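Local coordinates for fibrinogen binding protein (Staphylococcus aureus subsp. aureus Mu50, PDB 3DOA) that probably binds fibrinogen and, as an Rqc2-like member of the NFACT family, may also act in ribosome-associated quality control, at residues A[16-21]-A[36-41]; A[57-62]-A[268-273]; A[85-90]-A[99-104]. One frame throughout, in Å; residues are numbered along the deposited sequence.

Contact 1: A[16-21]-A[36-41]; sequences QFLTTG and MVVRQN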
loop_
_atom_site.group_PDB
_atom_site.type_symbol
_atom_site.label_atom_id
_atom_site.label_comp_id
_atom_site.label_asym_id
_atom_site.label_seq_id
_atom_site.Cartn_x
_atom_site.Cartn_y
_atom_site.Cartn_z
ATOM N N GLN A 16 -7.990 7.179 -7.158
ATOM C CA GLN A 16 -7.758 8.156 -8.222
ATOM C C GLN A 16 -8.861 9.253 -8.355
ATOM O O GLN A 16 -8.608 10.387 -8.815
ATOM C CB GLN A 16 -7.598 7.405 -9.528
ATOM C CG GLN A 16 -6.471 6.406 -9.460
ATOM C CD GLN A 16 -5.150 7.089 -9.429
ATOM O OE1 GLN A 16 -4.925 7.928 -10.266
ATOM N NE2 GLN A 16 -4.263 6.738 -8.505
ATOM N N PHE A 17 -10.078 8.933 -7.945
ATOM C CA PHE A 17 -11.152 9.884 -8.028
ATOM C C PHE A 17 -10.853 11.033 -7.073
ATOM O O PHE A 17 -11.404 12.097 -7.211
ATOM C CB PHE A 17 -12.498 9.218 -7.704
ATOM C CG PHE A 17 -12.765 9.071 -6.225
ATOM C CD1 PHE A 17 -13.544 9.986 -5.551
ATOM C CD2 PHE A 17 -12.215 8.033 -5.504
ATOM C CE1 PHE A 17 -13.786 9.855 -4.166
ATOM C CE2 PHE A 17 -12.442 7.893 -4.135
ATOM C CZ PHE A 17 -13.224 8.799 -3.465
ATOM N N LEU A 18 -9.975 10.854 -6.116
ATOM C CA LEU A 18 -9.564 11.988 -5.295
ATOM C C LEU A 18 -8.564 12.967 -5.997
ATOM O O LEU A 18 -8.373 14.091 -5.531
ATOM C CB LEU A 18 -8.960 11.494 -3.963
ATOM C CG LEU A 18 -9.782 10.645 -2.974
ATOM C CD1 LEU A 18 -8.910 10.034 -1.880
ATOM C CD2 LEU A 18 -10.877 11.469 -2.376
ATOM N N THR A 19 -7.892 12.587 -7.078
ATOM C CA THR A 19 -7.018 13.580 -7.773
ATOM C C THR A 19 -7.772 14.881 -8.150
ATOM O O THR A 19 -8.872 14.783 -8.640
ATOM C CB THR A 19 -6.454 12.983 -9.040
ATOM O OG1 THR A 19 -6.256 11.616 -8.805
ATOM C CG2 THR A 19 -5.149 13.535 -9.355
ATOM N N THR A 20 -7.205 16.074 -7.913
ATOM C CA THR A 20 -7.940 17.356 -8.048
ATOM C C THR A 20 -8.572 17.852 -6.786
ATOM O O THR A 20 -8.891 19.023 -6.693
ATOM C CB THR A 20 -9.059 17.238 -9.036
ATOM O OG1 THR A 20 -8.420 16.983 -10.259
ATOM C CG2 THR A 20 -9.955 18.500 -9.142
ATOM N N GLY A 21 -8.790 16.964 -5.821
ATOM C CA GLY A 21 -9.470 17.334 -4.609
ATOM C C GLY A 21 -8.519 18.204 -3.825
ATOM O O GLY A 21 -7.294 18.209 -4.051
ATOM N N MET A 36 -6.887 12.306 6.922
ATOM C CA MET A 36 -6.680 13.470 6.052
ATOM C C MET A 36 -7.970 13.641 5.275
ATOM O O MET A 36 -8.247 12.792 4.434
ATOM C CB MET A 36 -5.448 13.230 5.174
ATOM C CG MET A 36 -5.431 13.976 3.863
ATOM S SD MET A 36 -3.852 13.904 2.853
ATOM C CE MET A 36 -2.491 14.181 4.039
ATOM N N VAL A 37 -8.793 14.670 5.564
ATOM C CA VAL A 37 -10.021 14.796 4.743
ATOM C C VAL A 37 -9.857 15.598 3.431
ATOM O O VAL A 37 -9.352 16.687 3.424
ATOM C CB VAL A 37 -11.351 15.072 5.505
ATOM C CG1 VAL A 37 -11.101 15.336 6.940
ATOM C CG2 VAL A 37 -12.174 16.124 4.816
ATOM N N VAL A 38 -10.226 14.959 2.324
ATOM C CA VAL A 38 -10.132 15.504 1.017
ATOM C C VAL A 38 -11.515 15.867 0.526
ATOM O O VAL A 38 -12.413 15.051 0.519
ATOM C CB VAL A 38 -9.541 14.493 0.084
ATOM C CG1 VAL A 38 -9.390 15.101 -1.325
ATOM C CG2 VAL A 38 -8.220 14.046 0.661
ATOM N N ARG A 39 -11.660 17.109 0.091
ATOM C CA ARG A 39 -12.929 17.655 -0.347
ATOM C C ARG A 39 -12.846 17.781 -1.861
ATOM O O ARG A 39 -11.992 18.446 -2.392
ATOM C CB ARG A 39 -13.151 18.979 0.336
ATOM C CG ARG A 39 -14.532 19.482 0.255
ATOM C CD ARG A 39 -14.751 20.812 1.036
ATOM N NE ARG A 39 -16.098 21.310 0.738
ATOM C CZ ARG A 39 -17.129 21.282 1.581
ATOM N NH1 ARG A 39 -18.326 21.755 1.178
ATOM N NH2 ARG A 39 -16.966 20.821 2.836
ATOM N N GLN A 40 -13.705 17.048 -2.538
ATOM C CA GLN A 40 -13.727 16.950 -3.975
ATOM C C GLN A 40 -15.159 17.372 -4.256
ATOM O O GLN A 40 -16.036 16.953 -3.559
ATOM C CB GLN A 40 -13.439 15.503 -4.391
ATOM C CG GLN A 40 -13.603 15.241 -5.842
ATOM C CD GLN A 40 -12.465 15.839 -6.651
ATOM O OE1 GLN A 40 -11.423 15.190 -6.809
ATOM N NE2 GLN A 40 -12.647 17.085 -7.169
ATOM N N ASN A 41 -15.391 18.271 -5.199
ATOM C CA ASN A 41 -16.722 18.824 -5.418
ATOM C C ASN A 41 -17.615 18.967 -4.156
ATOM O O ASN A 41 -18.745 18.570 -4.118
ATOM C CB ASN A 41 -17.426 17.999 -6.477
ATOM C CG ASN A 41 -18.845 18.491 -6.767
ATOM O OD1 ASN A 41 -19.181 19.655 -6.520
ATOM N ND2 ASN A 41 -19.686 17.614 -7.299
#

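Contact 2: A[57-62]-A[268-273]; sequences RLQLTT and SLNDLL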
loop_
_atom_site.group_PDB
_atom_site.type_symbol
_atom_site.label_atom_id
_atom_site.label_comp_id
_atom_site.label_asym_id
_atom_site.label_seq_id
_atom_site.Cartn_x
_atom_site.Cartn_y
_atom_site.Cartn_z
ATOM N N ARG A 57 -1.560 0.657 7.005
ATOM C CA ARG A 57 -2.481 0.597 5.859
ATOM C C ARG A 57 -2.952 1.979 5.364
ATOM O O ARG A 57 -2.739 2.988 6.037
ATOM C CB ARG A 57 -3.730 -0.175 6.269
ATOM C CG ARG A 57 -4.600 0.512 7.302
ATOM C CD ARG A 57 -5.682 -0.419 7.739
ATOM N NE ARG A 57 -6.720 0.222 8.526
ATOM C CZ ARG A 57 -6.617 0.519 9.821
ATOM N NH1 ARG A 57 -5.524 0.232 10.548
ATOM N NH2 ARG A 57 -7.652 1.099 10.397
ATOM N N LEU A 58 -3.666 1.987 4.229
ATOM C CA LEU A 58 -4.189 3.192 3.594
ATOM C C LEU A 58 -5.599 2.935 3.063
ATOM O O LEU A 58 -5.825 2.018 2.263
ATOM C CB LEU A 58 -3.258 3.626 2.447
ATOM C CG LEU A 58 -3.831 4.645 1.439
ATOM C CD1 LEU A 58 -3.904 6.089 2.065
ATOM C CD2 LEU A 58 -2.985 4.604 0.177
ATOM N N GLN A 59 -6.561 3.739 3.475
ATOM C CA GLN A 59 -7.888 3.435 3.050
ATOM C C GLN A 59 -8.715 4.704 3.176
ATOM O O GLN A 59 -8.270 5.655 3.820
ATOM C CB GLN A 59 -8.397 2.304 3.961
ATOM C CG GLN A 59 -9.357 2.752 5.066
ATOM C CD GLN A 59 -9.562 1.762 6.187
ATOM O OE1 GLN A 59 -8.618 1.259 6.785
ATOM N NE2 GLN A 59 -10.808 1.552 6.535
ATOM N N LEU A 60 -9.884 4.749 2.554
ATOM C CA LEU A 60 -10.921 5.681 2.964
ATOM C C LEU A 60 -11.737 5.012 4.049
ATOM O O LEU A 60 -11.929 3.839 3.973
ATOM C CB LEU A 60 -11.846 6.000 1.795
ATOM C CG LEU A 60 -11.384 7.043 0.781
ATOM C CD1 LEU A 60 -9.863 6.962 0.600
ATOM C CD2 LEU A 60 -12.121 6.807 -0.502
ATOM N N THR A 61 -12.293 5.750 4.982
ATOM C CA THR A 61 -13.088 5.121 6.005
ATOM C C THR A 61 -14.277 5.931 6.419
ATOM O O THR A 61 -14.528 6.984 5.888
ATOM C CB THR A 61 -12.279 4.892 7.240
ATOM O OG1 THR A 61 -13.118 4.329 8.243
ATOM C CG2 THR A 61 -11.755 6.180 7.735
ATOM N N THR A 62 -15.006 5.408 7.390
ATOM C CA THR A 62 -16.140 6.087 7.981
ATOM C C THR A 62 -15.953 6.120 9.478
ATOM O O THR A 62 -15.632 5.126 10.077
ATOM C CB THR A 62 -17.392 5.390 7.660
ATOM O OG1 THR A 62 -17.536 5.367 6.245
ATOM C CG2 THR A 62 -18.516 6.150 8.246
ATOM N N SER A 268 -16.153 -2.531 -1.826
ATOM C CA SER A 268 -14.892 -1.846 -1.979
ATOM C C SER A 268 -13.881 -2.344 -0.953
ATOM O O SER A 268 -14.212 -2.963 0.090
ATOM C CB SER A 268 -15.097 -0.354 -1.738
ATOM O OG SER A 268 -15.257 -0.047 -0.347
ATOM N N LEU A 269 -12.629 -2.017 -1.225
ATOM C CA LEU A 269 -11.583 -2.356 -0.297
ATOM C C LEU A 269 -11.734 -1.523 0.988
ATOM O O LEU A 269 -11.190 -1.881 2.047
ATOM C CB LEU A 269 -10.224 -2.131 -0.948
ATOM C CG LEU A 269 -9.671 -3.150 -1.960
ATOM C CD1 LEU A 269 -10.739 -3.975 -2.590
ATOM C CD2 LEU A 269 -8.856 -2.411 -3.022
ATOM N N ASN A 270 -12.474 -0.423 0.909
ATOM C CA ASN A 270 -12.476 0.516 1.999
ATOM C C ASN A 270 -13.435 -0.000 2.998
ATOM O O ASN A 270 -13.153 -0.048 4.184
ATOM C CB ASN A 270 -12.837 1.876 1.483
ATOM C CG ASN A 270 -11.753 2.439 0.602
ATOM O OD1 ASN A 270 -10.575 2.283 0.875
ATOM N ND2 ASN A 270 -12.139 3.073 -0.469
ATOM N N ASP A 271 -14.575 -0.442 2.499
ATOM C CA ASP A 271 -15.505 -1.213 3.294
ATOM C C ASP A 271 -14.812 -2.428 3.933
ATOM O O ASP A 271 -14.930 -2.663 5.144
ATOM C CB ASP A 271 -16.617 -1.703 2.377
ATOM C CG ASP A 271 -17.576 -0.617 1.980
ATOM O OD1 ASP A 271 -17.513 0.447 2.581
ATOM O OD2 ASP A 271 -18.418 -0.807 1.078
ATOM N N LEU A 272 -14.109 -3.212 3.109
ATOM C CA LEU A 272 -13.472 -4.432 3.588
ATOM C C LEU A 272 -12.620 -4.098 4.801
ATOM O O LEU A 272 -12.774 -4.675 5.855
ATOM C CB LEU A 272 -12.636 -5.056 2.469
ATOM C CG LEU A 272 -11.688 -6.220 2.799
ATOM C CD1 LEU A 272 -12.535 -7.349 3.366
ATOM C CD2 LEU A 272 -10.838 -6.658 1.574
ATOM N N LEU A 273 -11.745 -3.111 4.647
ATOM C CA LEU A 273 -10.892 -2.668 5.748
ATOM C C LEU A 273 -11.694 -2.082 6.937
ATOM O O LEU A 273 -11.432 -2.427 8.089
ATOM C CB LEU A 273 -9.846 -1.674 5.231
ATOM C CG LEU A 273 -8.512 -2.137 4.614
ATOM C CD1 LEU A 273 -8.454 -3.624 4.374
ATOM C CD2 LEU A 273 -8.238 -1.368 3.297
#

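Contact 3: A[85-90]-A[99-104]; sequences GIIESI and IEIDIK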
loop_
_atom_site.group_PDB
_atom_site.type_symbol
_atom_site.label_atom_id
_atom_site.label_comp_id
_atom_site.label_asym_id
_atom_site.label_seq_id
_atom_site.Cartn_x
_atom_site.Cartn_y
_atom_site.Cartn_z
ATOM N N GLY A 85 -4.199 22.674 -0.170
ATOM C CA GLY A 85 -3.645 22.167 -1.433
ATOM C C GLY A 85 -4.548 21.312 -2.288
ATOM O O GLY A 85 -5.623 20.852 -1.872
ATOM N N ILE A 86 -4.121 21.126 -3.518
ATOM C CA ILE A 86 -4.795 20.229 -4.390
ATOM C C ILE A 86 -3.918 19.005 -4.549
ATOM O O ILE A 86 -2.667 19.083 -4.491
ATOM C CB ILE A 86 -5.060 20.856 -5.779
ATOM C CG1 ILE A 86 -5.829 22.150 -5.623
ATOM C CG2 ILE A 86 -5.801 19.895 -6.712
ATOM C CD1 ILE A 86 -7.091 22.079 -4.899
ATOM N N ILE A 87 -4.606 17.880 -4.755
ATOM C CA ILE A 87 -3.939 16.587 -4.934
ATOM C C ILE A 87 -3.748 16.489 -6.398
ATOM O O ILE A 87 -4.672 16.462 -7.164
ATOM C CB ILE A 87 -4.728 15.336 -4.364
ATOM C CG1 ILE A 87 -4.658 15.335 -2.834
ATOM C CG2 ILE A 87 -4.076 14.105 -4.809
ATOM C CD1 ILE A 87 -5.969 14.991 -2.142
ATOM N N GLU A 88 -2.504 16.487 -6.764
ATOM C CA GLU A 88 -2.154 16.406 -8.157
ATOM C C GLU A 88 -2.002 14.987 -8.620
ATOM O O GLU A 88 -2.100 14.756 -9.794
ATOM C CB GLU A 88 -0.803 17.104 -8.406
ATOM C CG GLU A 88 -0.762 18.535 -7.967
ATOM C CD GLU A 88 -0.210 19.401 -9.044
ATOM O OE1 GLU A 88 0.996 19.193 -9.384
ATOM O OE2 GLU A 88 -0.986 20.261 -9.561
ATOM N N SER A 89 -1.640 14.092 -7.702
ATOM C CA SER A 89 -1.344 12.693 -8.014
ATOM C C SER A 89 -1.260 11.845 -6.753
ATOM O O SER A 89 -0.787 12.327 -5.685
ATOM C CB SER A 89 -0.073 12.531 -8.822
ATOM O OG SER A 89 0.672 11.423 -8.405
ATOM N N ILE A 90 -1.780 10.604 -6.896
ATOM C CA ILE A 90 -1.623 9.515 -5.940
ATOM C C ILE A 90 -1.179 8.328 -6.738
ATOM O O ILE A 90 -1.830 7.945 -7.700
ATOM C CB ILE A 90 -2.904 9.134 -5.337
ATOM C CG1 ILE A 90 -3.615 10.368 -4.745
ATOM C CG2 ILE A 90 -2.633 8.106 -4.281
ATOM C CD1 ILE A 90 -5.083 10.104 -4.300
ATOM N N ILE A 99 3.022 4.385 -1.199
ATOM C CA ILE A 99 2.181 5.321 -1.878
ATOM C C ILE A 99 2.727 6.754 -1.590
ATOM O O ILE A 99 3.148 7.092 -0.466
ATOM C CB ILE A 99 0.720 5.222 -1.420
ATOM C CG1 ILE A 99 0.270 3.751 -1.306
ATOM C CG2 ILE A 99 -0.188 5.996 -2.392
ATOM C CD1 ILE A 99 0.409 3.106 0.097
ATOM N N GLU A 100 2.699 7.549 -2.667
ATOM C CA GLU A 100 3.118 8.902 -2.725
ATOM C C GLU A 100 1.945 9.732 -3.256
ATOM O O GLU A 100 1.444 9.512 -4.390
ATOM C CB GLU A 100 4.313 8.993 -3.642
ATOM C CG GLU A 100 5.515 8.417 -3.013
ATOM C CD GLU A 100 6.850 8.924 -3.582
ATOM O OE1 GLU A 100 6.911 9.876 -4.405
ATOM O OE2 GLU A 100 7.866 8.346 -3.156
ATOM N N ILE A 101 1.502 10.665 -2.413
ATOM C CA ILE A 101 0.511 11.635 -2.798
ATOM C C ILE A 101 1.224 12.955 -2.969
ATOM O O ILE A 101 1.923 13.402 -2.056
ATOM C CB ILE A 101 -0.552 11.862 -1.741
ATOM C CG1 ILE A 101 -1.093 10.523 -1.235
ATOM C CG2 ILE A 101 -1.644 12.758 -2.318
ATOM C CD1 ILE A 101 -1.680 10.611 0.141
ATOM N N ASP A 102 0.987 13.552 -4.144
ATOM C CA ASP A 102 1.576 14.799 -4.619
ATOM C C ASP A 102 0.585 15.935 -4.442
ATOM O O ASP A 102 -0.491 15.975 -5.056
ATOM C CB ASP A 102 1.914 14.655 -6.096
ATOM C CG ASP A 102 3.245 13.914 -6.343
ATOM O OD1 ASP A 102 3.974 13.486 -5.379
ATOM O OD2 ASP A 102 3.563 13.769 -7.552
ATOM N N ILE A 103 0.936 16.866 -3.570
ATOM C CA ILE A 103 0.084 18.042 -3.328
ATOM C C ILE A 103 0.798 19.341 -3.773
ATOM O O ILE A 103 2.007 19.484 -3.627
ATOM C CB ILE A 103 -0.401 18.103 -1.869
ATOM C CG1 ILE A 103 -1.218 16.826 -1.524
ATOM C CG2 ILE A 103 -1.253 19.363 -1.662
ATOM C CD1 ILE A 103 -1.154 16.356 -0.070
ATOM N N LYS A 104 0.032 20.232 -4.409
ATOM C CA LYS A 104 0.478 21.594 -4.706
ATOM C C LYS A 104 -0.312 22.566 -3.819
ATOM O O LYS A 104 -1.504 22.454 -3.734
ATOM C CB LYS A 104 0.283 21.859 -6.197
ATOM C CG LYS A 104 0.434 23.322 -6.618
ATOM C CD LYS A 104 0.282 23.435 -8.144
ATOM C CE LYS A 104 0.407 24.885 -8.639
ATOM N NZ LYS A 104 0.608 24.862 -10.093
#

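Contact 1: A[16-21]-A[36-41]
The flat carboxamide of Q40 lies against the backbone of 16-21. Its CD is 3.9 Å from G21 CA and equally near the F17 carbonyl oxygen. T20 brings CB and its methyl CG2 up to the same carboxamide. The other flat group is the F17 ring. L18 CG lies over one of its faces, 3.9 Å above the plane and offset toward the rim. H45 meets this ring in an edge-to-face (T-shaped) pair. Q40 CG stands anti to the backbone N (chi1 173°), and the chain then bends at chi2 (74°), which takes CD back toward the turn. Deeper in the contact, L18 CD2 meets V38 CG1 at 4.1 Å, the two side chains crossing obliquely. The same V38 methyl CG1 is 4.0 Å from G21 CA, where no side chain intervenes. G21 CA also approaches R39 O.

The turn is also held by bonds inside 16-21. L18 to G21 form a type II beta turn, closed by G21 N to L18 O at 2.9 Å. Q16 O accepts two donors, T19 N and T19 OG1, the hydroxyl at 2.7 Å. Backbone bonds between I87 and both T20 and G21 join the turn to strand 86-92. Chemically the contact is mixed. L18 and V38 give it an apolar inner part, and Q40 brings a polar group to the backbone beside it. The turn has bonds of its own, and strand 33-40 meets it with V38 and Q40.

Contact 2: A[57-62]-A[268-273]
Strand 57-61 passes the first turn of helix 269-273 nearly at a right angle (97°), with the axes 7.3 Å apart and L60 and N270 nearest by their CA atoms. The bond across the contact is made by N270. Its OD1 accepts from L60 N at 3.1 Å, with an N-H...O angle of 155°. The donor sits above the carbonyl plane of the carboxamide. N270 CG stands anti to its own carbonyl carbon (chi1 -68°), which sets the carboxamide against L60. N270 ND2 packs on L60, 3.7 Å from CB, while N270 CB rests against L60 O at 3.3 Å.

Q59 and L273 lie alongside each other, running opposite ways. L273 CB lies 3.5 Å from Q59 OE1, and L273 CD2 reaches Q59 CB at 3.7 Å. R57 NE donates to Q59 OE1 at 2.8 Å, in the guanidinium plane and nearly along the C=O axis, which probably limits rotation of the carboxamide. R57 also makes a cation-pi contact with Y277. M11 of helix 5-15 touches both N270 and L273.

S268 is the N-cap of the helix. Its OG accepts from D271 N and N270 N. Strand 57-61 is outermost in its four-stranded antiparallel sheet. R57, Q59 and T61 pair with strand 43-50, and the L60 N-H is taken by N270. The arrangement is the first turn of an N-capped helix packed across the edge strand of an antiparallel sheet, with one side-chain to backbone bond between them.

Contact 3: A[85-90]-A[99-104]
I90 overlaps two residues of the partner strand: its CG2 meets I99 CG2 at 3.7 Å, and its CG1 lies near I101 CG2. I90 and I101 lie alongside each other with the same heading. On the same face, I87 sits between I101 and I103, with CG2 3.7 Å from I101 CG2 and CG1 4.0 Å from I103 CG1. These isoleucines make one apolar surface.

The backbones run antiparallel. I86 and K104 form a hydrogen-bonded pair, I86 N to K104 O and K104 N to I86 O, each 2.9 Å. I87 with I103 and I90 with I101 are non-hydrogen-bonded pairs. Between them E88 and S89 both face D102 in a classic beta bulge. D102 O accepts from E88 N at 2.7 Å and more weakly from S89 N, and D102 N gives a nearly straight bond (176°) to S89 O. The bulge shifts the register by one residue.

The E88 chain bends at chi2 (-131°) and crosses K104, with OE2 3.7 Å from K104 CD. K104 NZ bonds to Y114 OH. D102 is held by K91 in a salt bridge and by T116 OG1.

This hairpin starts a five-stranded antiparallel sheet: 86-92 is outermost, and 112-120 lies on the other side of 98-106. I99 packs on T8 and V12 of helix 5-15, I90 on L18, and I103 on V23 of strand 22-30.

Overall arrangement
Contact 1 closes first along the chain. Contact 2 then opens at strand 57-61 and closes only at helix 269-276, so contact 3 is nested inside it. Contacts 1 and 2 both reach the four-stranded sheet of strands 22-30 to 57-61. Their centres are about 15 Å apart, and F17 and L18 pack on L60 between them. Contact 3 lies in the five-stranded sheet, its centre about 10 Å from that of contact 1 and about 19 Å from that of contact 2. L58 touches I99. Loop 16-21 is one of the links between the two sheets, while contact 2 brings helix 269-276, the last modelled helix, back to the N-terminal part of this NFACT-family protein.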